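Local coordinates for SIS domain protein (Listeria monocytogenes str. 4b F2365, PDB 3FXA), which probably isomerises or binds a sugar phosphate through its SIS domain, and is built as an assembly of four copies of the chain, at residues S80-V83 against H84-G88; V89-K92 against E93-L96. All blocks are in the same frame, centred on the assembly; numbering follows the deposited sequence.

Contact 1: residues S80-V83 against H84-G88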
loop_
_atom_site.group_PDB
_atom_site.type_symbol
_atom_site.label_atom_id
_atom_site.label_comp_id
_atom_site.label_asym_id
_atom_site.label_seq_id
_atom_site.Cartn_x
_atom_site.Cartn_y
_atom_site.Cartn_z
ATOM N N SER A 80 8.294 5.437 -6.564
ATOM C CA SER A 80 9.075 4.309 -7.142
ATOM C C SER A 80 8.263 3.453 -8.154
ATOM O O SER A 80 8.855 2.606 -8.867
ATOM C CB SER A 80 9.719 3.456 -6.038
ATOM O OG SER A 80 8.798 2.964 -5.107
ATOM N N ASP A 81 6.938 3.639 -8.206
ATOM C CA ASP A 81 6.061 3.023 -9.233
ATOM C C ASP A 81 5.730 4.039 -10.329
ATOM O O ASP A 81 5.608 3.652 -11.485
ATOM C CB ASP A 81 4.765 2.464 -8.638
ATOM C CG ASP A 81 5.026 1.374 -7.625
ATOM O OD1 ASP A 81 6.005 0.626 -7.825
ATOM O OD2 ASP A 81 4.284 1.296 -6.615
ATOM N N ALA A 82 5.524 5.314 -9.946
ATOM C CA ALA A 82 5.200 6.442 -10.859
ATOM C C ALA A 82 6.025 6.543 -12.152
ATOM O O ALA A 82 5.467 6.575 -13.252
ATOM C CB ALA A 82 5.281 7.763 -10.081
ATOM N N VAL A 83 7.347 6.562 -11.999
ATOM C CA VAL A 83 8.292 6.621 -13.138
ATOM C C VAL A 83 8.452 5.271 -13.903
ATOM O O VAL A 83 9.242 5.192 -14.864
ATOM C CB VAL A 83 9.671 7.158 -12.691
ATOM C CG1 VAL A 83 9.513 8.590 -12.179
ATOM C CG2 VAL A 83 10.362 6.246 -11.670
ATOM N N HIS A 84 7.715 4.246 -13.460
ATOM C CA HIS A 84 7.671 2.910 -14.052
ATOM C C HIS A 84 6.259 2.507 -14.511
ATOM O O HIS A 84 5.914 1.304 -14.560
ATOM C CB HIS A 84 8.242 1.931 -13.031
ATOM C CG HIS A 84 9.703 2.105 -12.821
ATOM N ND1 HIS A 84 10.239 2.726 -11.712
ATOM C CD2 HIS A 84 10.746 1.772 -13.616
ATOM C CE1 HIS A 84 11.554 2.745 -11.830
ATOM N NE2 HIS A 84 11.888 2.172 -12.970
ATOM N N GLY A 85 5.455 3.513 -14.876
ATOM C CA GLY A 85 4.127 3.338 -15.458
ATOM C C GLY A 85 2.914 3.895 -14.745
ATOM O O GLY A 85 1.914 4.180 -15.404
ATOM N N THR A 86 2.979 4.058 -13.416
ATOM C CA THR A 86 1.802 4.494 -12.661
ATOM C C THR A 86 1.489 5.975 -12.849
ATOM O O THR A 86 0.392 6.400 -12.492
ATOM C CB THR A 86 1.768 3.990 -11.207
ATOM O OG1 THR A 86 2.779 4.621 -10.409
ATOM C CG2 THR A 86 1.931 2.462 -11.181
ATOM N N LEU A 87 2.417 6.747 -13.452
ATOM C CA LEU A 87 2.100 8.143 -13.857
ATOM C C LEU A 87 0.913 8.212 -14.832
ATOM O O LEU A 87 0.307 9.273 -15.007
ATOM C CB LEU A 87 3.310 8.883 -14.438
ATOM C CG LEU A 87 4.221 9.601 -13.471
ATOM C CD1 LEU A 87 5.476 10.007 -14.163
ATOM C CD2 LEU A 87 3.502 10.823 -12.851
ATOM N N GLY A 88 0.587 7.092 -15.470
ATOM C CA GLY A 88 -0.648 6.989 -16.262
ATOM C C GLY A 88 -1.958 7.211 -15.490
ATOM O O GLY A 88 -2.986 7.478 -16.102
#
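The imidazole of H84 has V83 O over one face and S80 O at its edge, near the ring plane, where ND1 donates a hydrogen bond of 3.2 Å to S80 O. This carbonyl oxygen lies 25° out of the ring plane; the donor comes from above the carbonyl plane, and the bond is bent (N-H...O angle 144°). CG2 of V83 lies over the same face as V83 O, 3.5 Å from H84 ND1, and the two side chains cross obliquely. H84 CG stands anti to its carbonyl carbon (chi1 -69°), which swings the ring back over the preceding turn of helix 79-86 in the SIS domain.

That helix is kinked here and widens into a pi-type turn. D81 O takes two backbone donors from opposite faces of its plane: H84 N at 2.9 Å and T86 N at 3.3 Å, the latter an i+5 bond that marks the wide turn. Glycine suits position 85, because with its positive phi a CB would be jammed against the carbonyl oxygen of H84. T86 turns OG1 back between its backbone N and carbonyl carbon, where OG1 sits 2.9 Å from A82 N at an angle too poor for a hydrogen bond, while T86 CG2 packs on D81 CB.

The carboxylate of D81 reaches out of the turn, its OD1 accepting a hydrogen bond from the backbone N of G54 of the third subunit. V83 and L87 offer branched apolar ends to P190 and I188 of the second subunit. L87 N donates to A82 O at 3.1 Å, a second i+5 bond of the wide turn, and L87 CG lies 4.0 Å from the small CB of A82.

Contact 2: residues V89-K92 against E93-L96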
loop_
_atom_site.group_PDB
_atom_site.type_symbol
_atom_site.label_atom_id
_atom_site.label_comp_id
_atom_site.label_asym_id
_atom_site.label_seq_id
_atom_site.Cartn_x
_atom_site.Cartn_y
_atom_site.Cartn_z
ATOM N N VAL A 89 -1.934 7.116 -14.158
ATOM C CA VAL A 89 -3.109 7.419 -13.315
ATOM C C VAL A 89 -3.476 8.931 -13.356
ATOM O O VAL A 89 -4.632 9.281 -13.119
ATOM C CB VAL A 89 -2.908 6.955 -11.822
ATOM C CG1 VAL A 89 -2.031 7.942 -11.055
ATOM C CG2 VAL A 89 -4.239 6.800 -11.081
ATOM N N LEU A 90 -2.479 9.782 -13.635
ATOM C CA LEU A 90 -2.616 11.237 -13.658
ATOM C C LEU A 90 -3.179 11.688 -15.000
ATOM O O LEU A 90 -2.635 11.352 -16.057
ATOM C CB LEU A 90 -1.254 11.899 -13.446
ATOM C CG LEU A 90 -1.221 13.434 -13.415
ATOM C CD1 LEU A 90 -2.022 13.885 -12.190
ATOM C CD2 LEU A 90 0.206 13.933 -13.375
ATOM N N GLN A 91 -4.268 12.441 -14.954
ATOM C CA GLN A 91 -4.933 12.947 -16.173
ATOM C C GLN A 91 -5.060 14.484 -16.148
ATOM O O GLN A 91 -4.825 15.138 -15.121
ATOM C CB GLN A 91 -6.272 12.215 -16.375
ATOM C CG GLN A 91 -6.119 10.721 -16.554
ATOM C CD GLN A 91 -5.290 10.374 -17.785
ATOM O OE1 GLN A 91 -5.469 10.968 -18.851
ATOM N NE2 GLN A 91 -4.391 9.401 -17.656
ATOM N N LYS A 92 -5.405 15.056 -17.309
ATOM C CA LYS A 92 -5.491 16.535 -17.489
ATOM C C LYS A 92 -6.382 17.272 -16.465
ATOM O O LYS A 92 -5.990 18.315 -15.969
ATOM C CB LYS A 92 -5.893 16.878 -18.949
ATOM C CG LYS A 92 -5.996 18.380 -19.276
ATOM C CD LYS A 92 -6.178 18.558 -20.786
ATOM C CE LYS A 92 -6.313 20.018 -21.180
ATOM N NZ LYS A 92 -5.072 20.800 -20.890
ATOM N N GLU A 93 -7.499 16.653 -16.090
ATOM C CA GLU A 93 -8.508 17.219 -15.190
ATOM C C GLU A 93 -8.160 17.001 -13.723
ATOM O O GLU A 93 -8.956 17.368 -12.837
ATOM C CB GLU A 93 -9.918 16.622 -15.448
ATOM C CG GLU A 93 -10.316 16.334 -16.927
ATOM C CD GLU A 93 -9.741 15.010 -17.500
ATOM O OE1 GLU A 93 -9.714 13.978 -16.793
ATOM O OE2 GLU A 93 -9.306 15.018 -18.667
ATOM N N ASP A 94 -6.980 16.449 -13.450
ATOM C CA ASP A 94 -6.576 16.123 -12.089
ATOM C C ASP A 94 -5.738 17.210 -11.423
ATOM O O ASP A 94 -5.212 18.119 -12.071
ATOM C CB ASP A 94 -5.770 14.814 -12.061
ATOM C CG ASP A 94 -6.579 13.588 -12.483
ATOM O OD1 ASP A 94 -7.817 13.640 -12.561
ATOM O OD2 ASP A 94 -5.918 12.548 -12.716
ATOM N N ILE A 95 -5.593 17.053 -10.111
ATOM C CA ILE A 95 -4.763 17.911 -9.289
ATOM C C ILE A 95 -3.656 17.043 -8.712
ATOM O O ILE A 95 -3.973 16.085 -8.015
ATOM C CB ILE A 95 -5.555 18.528 -8.125
ATOM C CG1 ILE A 95 -6.764 19.350 -8.648
ATOM C CG2 ILE A 95 -4.613 19.382 -7.280
ATOM C CD1 ILE A 95 -7.657 19.960 -7.567
ATOM N N LEU A 96 -2.397 17.331 -9.060
ATOM C CA LEU A 96 -1.245 16.635 -8.488
ATOM C C LEU A 96 -0.758 17.455 -7.295
ATOM O O LEU A 96 -0.524 18.662 -7.433
ATOM C CB LEU A 96 -0.128 16.441 -9.524
ATOM C CG LEU A 96 1.183 15.793 -9.063
ATOM C CD1 LEU A 96 0.969 14.342 -8.592
ATOM C CD2 LEU A 96 2.248 15.853 -10.162
#
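A type I beta turn from Q91 to D94 turns the chain back toward strand 95-99, closed by D94 N donating to Q91 O at 3.0 Å. The aspartate side chain folds back over the same turn: with D94 CG anti to the carbonyl carbon (chi1 -65°), Q91 N donates to D94 OD2 at 2.8 Å, coming from above the carboxylate plane, 54° out of it. Aspartate is short enough to bridge to the backbone from within the turn, and because OD2 also forms a salt bridge with K47, its buried charge is probably balanced there. K47 NZ bonds V89 O as well, tying the start of the loop to the carboxylate.

L90 and D94 run antiparallel alongside one another, L90 CD1 coming 3.9 Å from D94 CB. The same methyl reaches L96 CB at 4.2 Å, the two leucines lying roughly perpendicular. K92 and E93, at the exposed corner, carry polar ends suited to solvent. Q91 bends at chi2, and its NE2 bonds G88 O and E71 of the second subunit. L90 and L96 pack between C115 of helix 112-118 and V49 of strand 48-51; strand 121-126 pairs with D94 and L96 on one side, and I95 bonds K47 and V49 on the other.

Contact 1 and contact 2 follow one another without a gap, their centres 13 Å apart, and together carry the chain from helix 79-86 through a loop into strand 95-99, the middle strand of the parallel sheet. Beyond the join, the side-chain amide of Q91 reaches back to G88, linking the turn of contact 2 to the end of contact 1. Both also meet the second subunit, and contact 1 reaches the third subunit too, at the backbone of G54; both contacts therefore lie at subunit interfaces. G54 belongs to a glycine-rich loop after strand 48-51, and by analogy with other SIS domains a sugar phosphate may bind near this loop.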